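Local structure of pilus tip adhesin Cpa (Streptococcus pyogenes, 4C0Z) at residues I117-N125 with Q163-L174; P188-F196 with Q204-V212. The protein forms part of the streptococcal pilus tip and can bind covalently, through reactive thioester bonds, to targets on host cells, mediating adhesion. All coordinates share one frame; numbering follows the deposited sequence.

Interaction 1: residues I117-N125 with Q163-L174; sequences IMKGIDPLN and QLQLMRNALKRL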
loop_
_atom_site.group_PDB
_atom_site.type_symbol
_atom_site.label_atom_id
_atom_site.label_comp_id
_atom_site.label_asym_id
_atom_site.label_seq_id
_atom_site.Cartn_x
_atom_site.Cartn_y
_atom_site.Cartn_z
ATOM N N ILE I 117 -6.097 -21.947 13.854
ATOM C CA ILE I 117 -6.012 -21.687 12.407
ATOM C C ILE I 117 -4.543 -21.447 11.979
ATOM O O ILE I 117 -4.141 -21.889 10.898
ATOM C CB ILE I 117 -6.970 -20.527 11.979
ATOM C CG1 ILE I 117 -8.453 -20.966 12.080
ATOM C CG2 ILE I 117 -6.634 -19.963 10.579
ATOM C CD1 ILE I 117 -9.467 -19.848 11.849
ATOM N N MET I 118 -3.750 -20.805 12.859
ATOM C CA MET I 118 -2.345 -20.452 12.637
ATOM C C MET I 118 -1.340 -21.555 13.017
ATOM O O MET I 118 -0.136 -21.330 12.893
ATOM C CB MET I 118 -1.985 -19.134 13.369
ATOM C CG MET I 118 -3.019 -18.012 13.219
ATOM S SD MET I 118 -3.584 -17.635 11.528
ATOM C CE MET I 118 -2.082 -17.026 10.807
ATOM N N LYS I 119 -1.818 -22.733 13.472
ATOM C CA LYS I 119 -0.961 -23.854 13.882
ATOM C C LYS I 119 0.033 -24.267 12.786
ATOM O O LYS I 119 -0.352 -24.436 11.624
ATOM C CB LYS I 119 -1.804 -25.056 14.349
ATOM C CG LYS I 119 -1.001 -26.169 15.025
ATOM C CD LYS I 119 -1.612 -27.537 14.756
ATOM C CE LYS I 119 -0.614 -28.657 14.903
ATOM N NZ LYS I 119 -1.266 -29.987 14.776
ATOM N N GLY I 120 1.300 -24.380 13.178
ATOM C CA GLY I 120 2.391 -24.771 12.291
ATOM C C GLY I 120 3.017 -23.636 11.499
ATOM O O GLY I 120 4.050 -23.838 10.855
ATOM N N ILE I 121 2.407 -22.441 11.532
ATOM C CA ILE I 121 2.916 -21.264 10.811
ATOM C C ILE I 121 3.900 -20.486 11.699
ATOM O O ILE I 121 3.553 -20.113 12.822
ATOM C CB ILE I 121 1.765 -20.364 10.262
ATOM C CG1 ILE I 121 0.716 -21.198 9.488
ATOM C CG2 ILE I 121 2.321 -19.226 9.379
ATOM C CD1 ILE I 121 -0.561 -20.440 9.097
ATOM N N ASP I 122 5.120 -20.229 11.179
ATOM C CA ASP I 122 6.181 -19.458 11.852
ATOM C C ASP I 122 5.667 -18.057 12.216
ATOM O O ASP I 122 4.877 -17.514 11.444
ATOM C CB ASP I 122 7.447 -19.390 10.978
ATOM C CG ASP I 122 8.057 -20.751 10.654
ATOM O OD1 ASP I 122 7.834 -21.707 11.432
ATOM O OD2 ASP I 122 8.774 -20.853 9.634
ATOM N N PRO I 123 6.035 -17.496 13.404
ATOM C CA PRO I 123 5.458 -16.201 13.846
ATOM C C PRO I 123 5.333 -15.077 12.808
ATOM O O PRO I 123 4.240 -14.522 12.656
ATOM C CB PRO I 123 6.365 -15.790 14.997
ATOM C CG PRO I 123 6.857 -17.055 15.551
ATOM C CD PRO I 123 6.947 -18.042 14.429
ATOM N N LEU I 124 6.422 -14.750 12.078
ATOM C CA LEU I 124 6.416 -13.674 11.079
ATOM C C LEU I 124 5.512 -13.983 9.897
ATOM O O LEU I 124 4.865 -13.076 9.376
ATOM C CB LEU I 124 7.836 -13.296 10.640
ATOM C CG LEU I 124 8.716 -12.658 11.721
ATOM C CD1 LEU I 124 10.187 -12.716 11.326
ATOM C CD2 LEU I 124 8.261 -11.223 12.051
ATOM N N ASN I 125 5.408 -15.273 9.524
ATOM C CA ASN I 125 4.508 -15.733 8.462
ATOM C C ASN I 125 3.049 -15.646 8.933
ATOM O O ASN I 125 2.170 -15.341 8.133
ATOM C CB ASN I 125 4.855 -17.170 8.047
ATOM C CG ASN I 125 6.126 -17.315 7.254
ATOM O OD1 ASN I 125 6.571 -16.395 6.579
ATOM N ND2 ASN I 125 6.715 -18.502 7.276
ATOM N N GLN I 163 5.244 -24.204 4.632
ATOM C CA GLN I 163 4.820 -22.909 5.163
ATOM C C GLN I 163 3.826 -22.236 4.226
ATOM O O GLN I 163 2.784 -21.772 4.684
ATOM C CB GLN I 163 6.025 -21.983 5.433
ATOM C CG GLN I 163 6.801 -22.308 6.704
ATOM C CD GLN I 163 5.973 -22.125 7.956
ATOM O OE1 GLN I 163 5.602 -21.007 8.342
ATOM N NE2 GLN I 163 5.672 -23.231 8.618
ATOM N N LEU I 164 4.131 -22.218 2.914
ATOM C CA LEU I 164 3.279 -21.613 1.888
ATOM C C LEU I 164 1.866 -22.214 1.856
ATOM O O LEU I 164 0.896 -21.452 1.821
ATOM C CB LEU I 164 3.953 -21.666 0.502
ATOM C CG LEU I 164 3.210 -20.999 -0.674
ATOM C CD1 LEU I 164 3.058 -19.470 -0.474
ATOM C CD2 LEU I 164 3.906 -21.300 -1.977
ATOM N N GLN I 165 1.746 -23.562 1.911
ATOM C CA GLN I 165 0.445 -24.232 1.916
ATOM C C GLN I 165 -0.363 -23.905 3.177
ATOM O O GLN I 165 -1.556 -23.622 3.060
ATOM C CB GLN I 165 0.601 -25.757 1.700
ATOM C CG GLN I 165 -0.685 -26.564 1.492
ATOM C CD GLN I 165 -1.754 -25.889 0.665
ATOM O OE1 GLN I 165 -1.567 -25.520 -0.506
ATOM N NE2 GLN I 165 -2.921 -25.750 1.268
ATOM N N LEU I 166 0.289 -23.908 4.366
ATOM C CA LEU I 166 -0.358 -23.574 5.641
ATOM C C LEU I 166 -0.855 -22.127 5.633
ATOM O O LEU I 166 -1.973 -21.863 6.087
ATOM C CB LEU I 166 0.601 -23.786 6.826
ATOM C CG LEU I 166 0.930 -25.228 7.242
ATOM C CD1 LEU I 166 2.012 -25.236 8.296
ATOM C CD2 LEU I 166 -0.296 -25.967 7.765
ATOM N N MET I 167 -0.043 -21.204 5.080
ATOM C CA MET I 167 -0.380 -19.784 5.004
ATOM C C MET I 167 -1.602 -19.540 4.124
ATOM O O MET I 167 -2.524 -18.844 4.550
ATOM C CB MET I 167 0.827 -18.950 4.551
ATOM C CG MET I 167 1.872 -18.775 5.636
ATOM S SD MET I 167 3.251 -17.774 5.048
ATOM C CE MET I 167 4.316 -18.954 4.577
ATOM N N ARG I 168 -1.635 -20.166 2.932
ATOM C CA ARG I 168 -2.737 -20.067 1.970
ATOM C C ARG I 168 -4.063 -20.563 2.556
ATOM O O ARG I 168 -5.104 -19.920 2.375
ATOM C CB ARG I 168 -2.387 -20.824 0.682
ATOM C CG ARG I 168 -1.343 -20.112 -0.155
ATOM C CD ARG I 168 -0.913 -20.915 -1.360
ATOM N NE ARG I 168 -0.190 -20.060 -2.297
ATOM C CZ ARG I 168 0.598 -20.492 -3.277
ATOM N NH1 ARG I 168 0.781 -21.793 -3.469
ATOM N NH2 ARG I 168 1.207 -19.624 -4.076
ATOM N N ASN I 169 -4.010 -21.687 3.287
ATOM C CA ASN I 169 -5.182 -22.285 3.922
ATOM C C ASN I 169 -5.690 -21.432 5.084
ATOM O O ASN I 169 -6.907 -21.264 5.229
ATOM C CB ASN I 169 -4.892 -23.719 4.380
ATOM C CG ASN I 169 -6.031 -24.677 4.134
ATOM O OD1 ASN I 169 -7.210 -24.367 4.359
ATOM N ND2 ASN I 169 -5.709 -25.839 3.576
ATOM N N ALA I 170 -4.759 -20.879 5.894
ATOM C CA ALA I 170 -5.100 -20.028 7.035
ATOM C C ALA I 170 -5.739 -18.712 6.586
ATOM O O ALA I 170 -6.692 -18.270 7.225
ATOM C CB ALA I 170 -3.878 -19.771 7.895
ATOM N N LEU I 171 -5.266 -18.125 5.458
ATOM C CA LEU I 171 -5.831 -16.898 4.877
ATOM C C LEU I 171 -7.267 -17.143 4.416
ATOM O O LEU I 171 -8.148 -16.333 4.719
ATOM C CB LEU I 171 -4.961 -16.364 3.720
ATOM C CG LEU I 171 -5.459 -15.079 3.021
ATOM C CD1 LEU I 171 -5.390 -13.855 3.947
ATOM C CD2 LEU I 171 -4.693 -14.834 1.728
ATOM N N LYS I 172 -7.491 -18.283 3.719
ATOM C CA LYS I 172 -8.789 -18.732 3.213
ATOM C C LYS I 172 -9.817 -18.802 4.345
ATOM O O LYS I 172 -10.940 -18.303 4.199
ATOM C CB LYS I 172 -8.646 -20.112 2.531
ATOM C CG LYS I 172 -9.872 -20.536 1.730
ATOM C CD LYS I 172 -9.808 -21.988 1.298
ATOM C CE LYS I 172 -10.900 -22.351 0.314
ATOM N NZ LYS I 172 -12.252 -22.358 0.933
ATOM N N ARG I 173 -9.418 -19.409 5.474
ATOM C CA ARG I 173 -10.272 -19.572 6.643
ATOM C C ARG I 173 -10.571 -18.246 7.344
ATOM O O ARG I 173 -11.723 -18.016 7.698
ATOM C CB ARG I 173 -9.687 -20.612 7.612
ATOM C CG ARG I 173 -9.701 -22.040 7.055
ATOM C CD ARG I 173 -8.946 -23.002 7.946
ATOM N NE ARG I 173 -9.725 -23.389 9.126
ATOM C CZ ARG I 173 -9.244 -24.094 10.147
ATOM N NH1 ARG I 173 -7.978 -24.498 10.145
ATOM N NH2 ARG I 173 -10.023 -24.395 11.178
ATOM N N LEU I 174 -9.557 -17.368 7.505
ATOM C CA LEU I 174 -9.701 -16.062 8.167
ATOM C C LEU I 174 -10.637 -15.068 7.457
ATOM O O LEU I 174 -11.303 -14.279 8.133
ATOM C CB LEU I 174 -8.329 -15.383 8.388
ATOM C CG LEU I 174 -7.398 -15.979 9.434
ATOM C CD1 LEU I 174 -6.052 -15.280 9.413
ATOM C CD2 LEU I 174 -8.000 -15.913 10.828
#
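Q163 offers both ends of its side-chain amide to the loop that leads into helix 123-138, and the bend at its second torsion (chi2 -64°) folds the chain back so that the amide lies along that loop. Its NE2 donates to the carbonyl O of G120 at 2.8 Å, an acceptor that lies almost in the plane of the Q163 amide. OE1 takes two N-H groups. The backbone N of D122 reaches Q163 OE1 in a nearly straight bond of 3.0 Å, tilted from the carbonyl plane. N125 ND2 reaches the same Q163 OE1 at 2.9 Å, in that plane and on a lone pair. Three bonds therefore fix the rotation of the amide, and the D122 carboxylate stacks on it with the planes only 9° apart. N125 is held from its other end as well, its OD1 bonded to Y38.

The arrangement is a helix-entry loop packed on a neighbouring helix within the thioester domain. A type II turn from M118 to I121, with G120 at positive phi, reverses the chain, and D122 occupies the N-cap position of helix 123-138.

Next to the polar end, I121 packs on about one turn of helix 161-174, L166 to A170. CG2 meets M167 CG, CG1 slides past L166 CB, and I121 CD1 reaches A170 CB at 3.6 Å. M167 brings SD to 3.5 Å from N125 CB. At the far end I117 divides its branches: CG2, anti to the backbone N, goes to A170 and L174, whereas CG1 sits over the centre of one face of the R173 guanidinium, 3.8 Å from CZ. R173 NE is also engaged in a salt bridge with E179. M118 places its SD 4.0 Å from L174 CD1.

Interaction 2: residues P188-F196 with Q204-V212; sequences PANYQLSIF and QNLLSAEYV. With SPD (spermidine), chain B.
With CG anti to the backbone N (chi1 -171°), Y191 turns its ring toward Y211, whose own CG is instead anti to the carbonyl carbon (chi1 -72°). The two rings form a T-shaped pair: the edge of Y191 points into the face of Y211, with CD1 of Y191 over the ring centre and the centroids 4.9 Å apart. A209 CB lies 3.7 Å from Y191 CE2, approaching the ring obliquely. N190 ND2 approaches the edge of the Y211 ring, and helix 98-108 contributes Y107, which makes another edge-to-face pair with Y191.

These residues belong to a beta hairpin, strands 191-198 and 205-211, in the antiparallel barrel of the thioester domain. Q192-E210, S194-S208 and F196-L206 are the hydrogen-bonded pairs; the straightest bonds are at the last, where F196 N meets L206 O at 2.7 Å from above the carbonyl plane. On the face carrying F196, its CE1 comes to 3.8 Å from S208 CB, while W19 packs edge-to-face on the F196 ring.

Just before strand 205-211 stands Q204, partner of C55 in the thioester cross-link. Here its extended side chain has CD bonded covalently to N10 of spermidine, at 1.4 Å, in place of that link. The ligand is further held by the backbone O of N57, and by N57 O and K60 O of the second subunit.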
loop_
_atom_site.group_PDB
_atom_site.type_symbol
_atom_site.label_atom_id
_atom_site.label_comp_id
_atom_site.label_asym_id
_atom_site.label_seq_id
_atom_site.Cartn_x
_atom_site.Cartn_y
_atom_site.Cartn_z
ATOM N N PRO I 188 -15.581 -13.510 22.556
ATOM C CA PRO I 188 -16.388 -13.114 23.721
ATOM C C PRO I 188 -16.557 -11.590 23.797
ATOM O O PRO I 188 -15.824 -10.862 23.129
ATOM C CB PRO I 188 -15.576 -13.658 24.896
ATOM C CG PRO I 188 -14.145 -13.576 24.417
ATOM C CD PRO I 188 -14.181 -13.807 22.935
ATOM N N ALA I 189 -17.507 -11.110 24.624
ATOM C CA ALA I 189 -17.782 -9.678 24.820
ATOM C C ALA I 189 -16.579 -8.882 25.389
ATOM O O ALA I 189 -16.445 -7.694 25.092
ATOM C CB ALA I 189 -19.001 -9.503 25.719
ATOM N N ASN I 190 -15.712 -9.545 26.192
ATOM C CA ASN I 190 -14.543 -8.925 26.837
ATOM C C ASN I 190 -13.318 -8.752 25.914
ATOM O O ASN I 190 -12.409 -8.001 26.270
ATOM C CB ASN I 190 -14.164 -9.661 28.136
ATOM C CG ASN I 190 -13.867 -11.129 27.972
ATOM O OD1 ASN I 190 -14.734 -11.929 27.610
ATOM N ND2 ASN I 190 -12.649 -11.527 28.296
ATOM N N TYR I 191 -13.301 -9.406 24.730
ATOM C CA TYR I 191 -12.232 -9.274 23.729
ATOM C C TYR I 191 -12.635 -8.103 22.802
ATOM O O TYR I 191 -13.554 -8.253 21.997
ATOM C CB TYR I 191 -12.055 -10.602 22.966
ATOM C CG TYR I 191 -10.845 -10.650 22.061
ATOM C CD1 TYR I 191 -9.595 -11.019 22.552
ATOM C CD2 TYR I 191 -10.957 -10.381 20.702
ATOM C CE1 TYR I 191 -8.482 -11.090 21.720
ATOM C CE2 TYR I 191 -9.850 -10.441 19.859
ATOM C CZ TYR I 191 -8.612 -10.791 20.372
ATOM O OH TYR I 191 -7.520 -10.860 19.545
ATOM N N GLN I 192 -11.996 -6.923 22.975
ATOM C CA GLN I 192 -12.391 -5.684 22.290
ATOM C C GLN I 192 -11.342 -5.027 21.375
ATOM O O GLN I 192 -10.134 -5.076 21.623
ATOM C CB GLN I 192 -12.891 -4.665 23.317
ATOM C CG GLN I 192 -14.199 -5.095 23.985
ATOM C CD GLN I 192 -14.556 -4.338 25.243
ATOM O OE1 GLN I 192 -14.002 -3.281 25.560
ATOM N NE2 GLN I 192 -15.518 -4.864 25.985
ATOM N N LEU I 193 -11.853 -4.383 20.317
ATOM C CA LEU I 193 -11.090 -3.734 19.265
ATOM C C LEU I 193 -10.802 -2.260 19.532
ATOM O O LEU I 193 -11.690 -1.517 19.959
ATOM C CB LEU I 193 -11.848 -3.898 17.932
ATOM C CG LEU I 193 -11.203 -3.373 16.647
ATOM C CD1 LEU I 193 -9.900 -4.101 16.348
ATOM C CD2 LEU I 193 -12.159 -3.524 15.493
ATOM N N SER I 194 -9.562 -1.844 19.240
ATOM C CA SER I 194 -9.089 -0.464 19.341
ATOM C C SER I 194 -8.499 -0.013 18.012
ATOM O O SER I 194 -7.797 -0.782 17.353
ATOM C CB SER I 194 -8.033 -0.316 20.430
ATOM O OG SER I 194 -8.612 -0.446 21.717
ATOM N N ILE I 195 -8.784 1.239 17.629
ATOM C CA ILE I 195 -8.223 1.888 16.444
ATOM C C ILE I 195 -7.204 2.927 16.940
ATOM O O ILE I 195 -7.496 3.699 17.841
ATOM C CB ILE I 195 -9.311 2.513 15.513
ATOM C CG1 ILE I 195 -10.197 1.424 14.857
ATOM C CG2 ILE I 195 -8.690 3.419 14.453
ATOM C CD1 ILE I 195 -11.529 1.924 14.363
ATOM N N PHE I 196 -6.015 2.931 16.341
ATOM C CA PHE I 196 -4.961 3.877 16.657
ATOM C C PHE I 196 -4.834 4.837 15.487
ATOM O O PHE I 196 -4.443 4.445 14.374
ATOM C CB PHE I 196 -3.648 3.152 17.003
ATOM C CG PHE I 196 -3.763 2.424 18.320
ATOM C CD1 PHE I 196 -4.243 1.114 18.376
ATOM C CD2 PHE I 196 -3.436 3.064 19.515
ATOM C CE1 PHE I 196 -4.390 0.460 19.603
ATOM C CE2 PHE I 196 -3.557 2.401 20.734
ATOM C CZ PHE I 196 -4.042 1.109 20.773
ATOM N N GLN I 204 0.132 5.286 8.030
ATOM C CA GLN I 204 -0.981 4.354 8.234
ATOM C C GLN I 204 -1.549 4.407 9.640
ATOM O O GLN I 204 -0.809 4.579 10.625
ATOM C CB GLN I 204 -0.515 2.909 7.966
ATOM C CG GLN I 204 -0.228 2.654 6.495
ATOM C CD GLN I 204 0.370 1.289 6.278
ATOM O OE1 GLN I 204 1.207 0.829 7.062
ATOM N N ASN I 205 -2.861 4.190 9.735
ATOM C CA ASN I 205 -3.526 4.030 11.035
ATOM C C ASN I 205 -3.320 2.583 11.462
ATOM O O ASN I 205 -2.944 1.744 10.643
ATOM C CB ASN I 205 -5.009 4.369 10.957
ATOM C CG ASN I 205 -5.252 5.797 10.612
ATOM O OD1 ASN I 205 -4.795 6.696 11.295
ATOM N ND2 ASN I 205 -5.946 6.034 9.528
ATOM N N LEU I 206 -3.479 2.307 12.743
ATOM C CA LEU I 206 -3.248 0.974 13.268
ATOM C C LEU I 206 -4.474 0.448 13.992
ATOM O O LEU I 206 -5.397 1.204 14.304
ATOM C CB LEU I 206 -2.003 0.962 14.198
ATOM C CG LEU I 206 -0.658 1.374 13.606
ATOM C CD1 LEU I 206 0.402 1.511 14.679
ATOM C CD2 LEU I 206 -0.163 0.374 12.567
ATOM N N LEU I 207 -4.495 -0.859 14.226
ATOM C CA LEU I 207 -5.573 -1.492 14.959
ATOM C C LEU I 207 -5.022 -2.615 15.838
ATOM O O LEU I 207 -4.016 -3.238 15.509
ATOM C CB LEU I 207 -6.782 -1.918 14.072
ATOM C CG LEU I 207 -6.546 -2.831 12.876
ATOM C CD1 LEU I 207 -6.502 -4.301 13.301
ATOM C CD2 LEU I 207 -7.639 -2.641 11.845
ATOM N N SER I 208 -5.662 -2.830 16.984
ATOM C CA SER I 208 -5.244 -3.832 17.963
ATOM C C SER I 208 -6.432 -4.329 18.770
ATOM O O SER I 208 -7.412 -3.601 18.936
ATOM C CB SER I 208 -4.187 -3.244 18.893
ATOM O OG SER I 208 -3.563 -4.266 19.643
ATOM N N ALA I 209 -6.356 -5.580 19.239
ATOM C CA ALA I 209 -7.407 -6.174 20.067
ATOM C C ALA I 209 -6.808 -6.757 21.336
ATOM O O ALA I 209 -5.657 -7.210 21.327
ATOM C CB ALA I 209 -8.166 -7.240 19.300
ATOM N N GLU I 210 -7.574 -6.702 22.431
ATOM C CA GLU I 210 -7.150 -7.213 23.737
ATOM C C GLU I 210 -8.334 -7.671 24.575
ATOM O O GLU I 210 -9.473 -7.263 24.319
ATOM C CB GLU I 210 -6.329 -6.136 24.509
ATOM C CG GLU I 210 -7.144 -4.947 25.027
ATOM C CD GLU I 210 -6.498 -4.074 26.087
ATOM O OE1 GLU I 210 -5.769 -4.618 26.949
ATOM O OE2 GLU I 210 -6.777 -2.852 26.094
ATOM N N TYR I 211 -8.053 -8.485 25.609
ATOM C CA TYR I 211 -9.053 -8.886 26.577
ATOM C C TYR I 211 -9.115 -7.743 27.594
ATOM O O TYR I 211 -8.069 -7.241 28.023
ATOM C CB TYR I 211 -8.674 -10.195 27.267
ATOM C CG TYR I 211 -8.781 -11.423 26.395
ATOM C CD1 TYR I 211 -9.991 -12.090 26.243
ATOM C CD2 TYR I 211 -7.656 -11.972 25.792
ATOM C CE1 TYR I 211 -10.086 -13.262 25.493
ATOM C CE2 TYR I 211 -7.735 -13.147 25.044
ATOM C CZ TYR I 211 -8.954 -13.794 24.900
ATOM O OH TYR I 211 -9.053 -14.955 24.158
ATOM N N VAL I 212 -10.335 -7.297 27.921
ATOM C CA VAL I 212 -10.595 -6.195 28.841
ATOM C C VAL I 212 -10.974 -6.752 30.209
ATOM O O VAL I 212 -10.118 -6.819 31.080
ATOM C CB VAL I 212 -11.654 -5.216 28.265
ATOM C CG1 VAL I 212 -12.118 -4.206 29.313
ATOM C CG2 VAL I 212 -11.112 -4.495 27.038
HETATM N N1 SPD B . 3.782 1.438 -2.854
HETATM C C2 SPD B . 2.714 2.425 -2.747
HETATM C C3 SPD B . 2.101 2.404 -1.336
HETATM C C4 SPD B . 3.149 2.227 -0.251
HETATM C C5 SPD B . 2.385 2.010 1.051
HETATM N N6 SPD B . 2.866 0.841 1.768
HETATM C C7 SPD B . 2.246 0.723 3.116
HETATM C C8 SPD B . 1.170 -0.412 3.115
HETATM C C9 SPD B . 0.491 -0.511 4.515
HETATM N N10 SPD B . 0.046 0.787 5.036
#

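Interaction 1 and interaction 2 share no secondary-structure element: the first joins two helices of the alpha-helical part through a loop, the second joins neighbouring strands of the barrel. Their centres lie about 22 Å apart, with nearest atoms about 10 Å apart. Interaction 1 is largely buried; one glutamine side-chain amide meets backbone and side-chain groups of the loop, beside aliphatic packing. In 188-196 with 204-212 the main chain supplies the bonds, and burial is partial: Y211 reaches the surface, whereas Y191, F196 and L206 are buried. Only interaction 2 holds a residue of the thioester cross-link. Helix 98-108 touches both: N108 meets I117 and L174, while L103, L106 and Y107 meet residues of interaction 2.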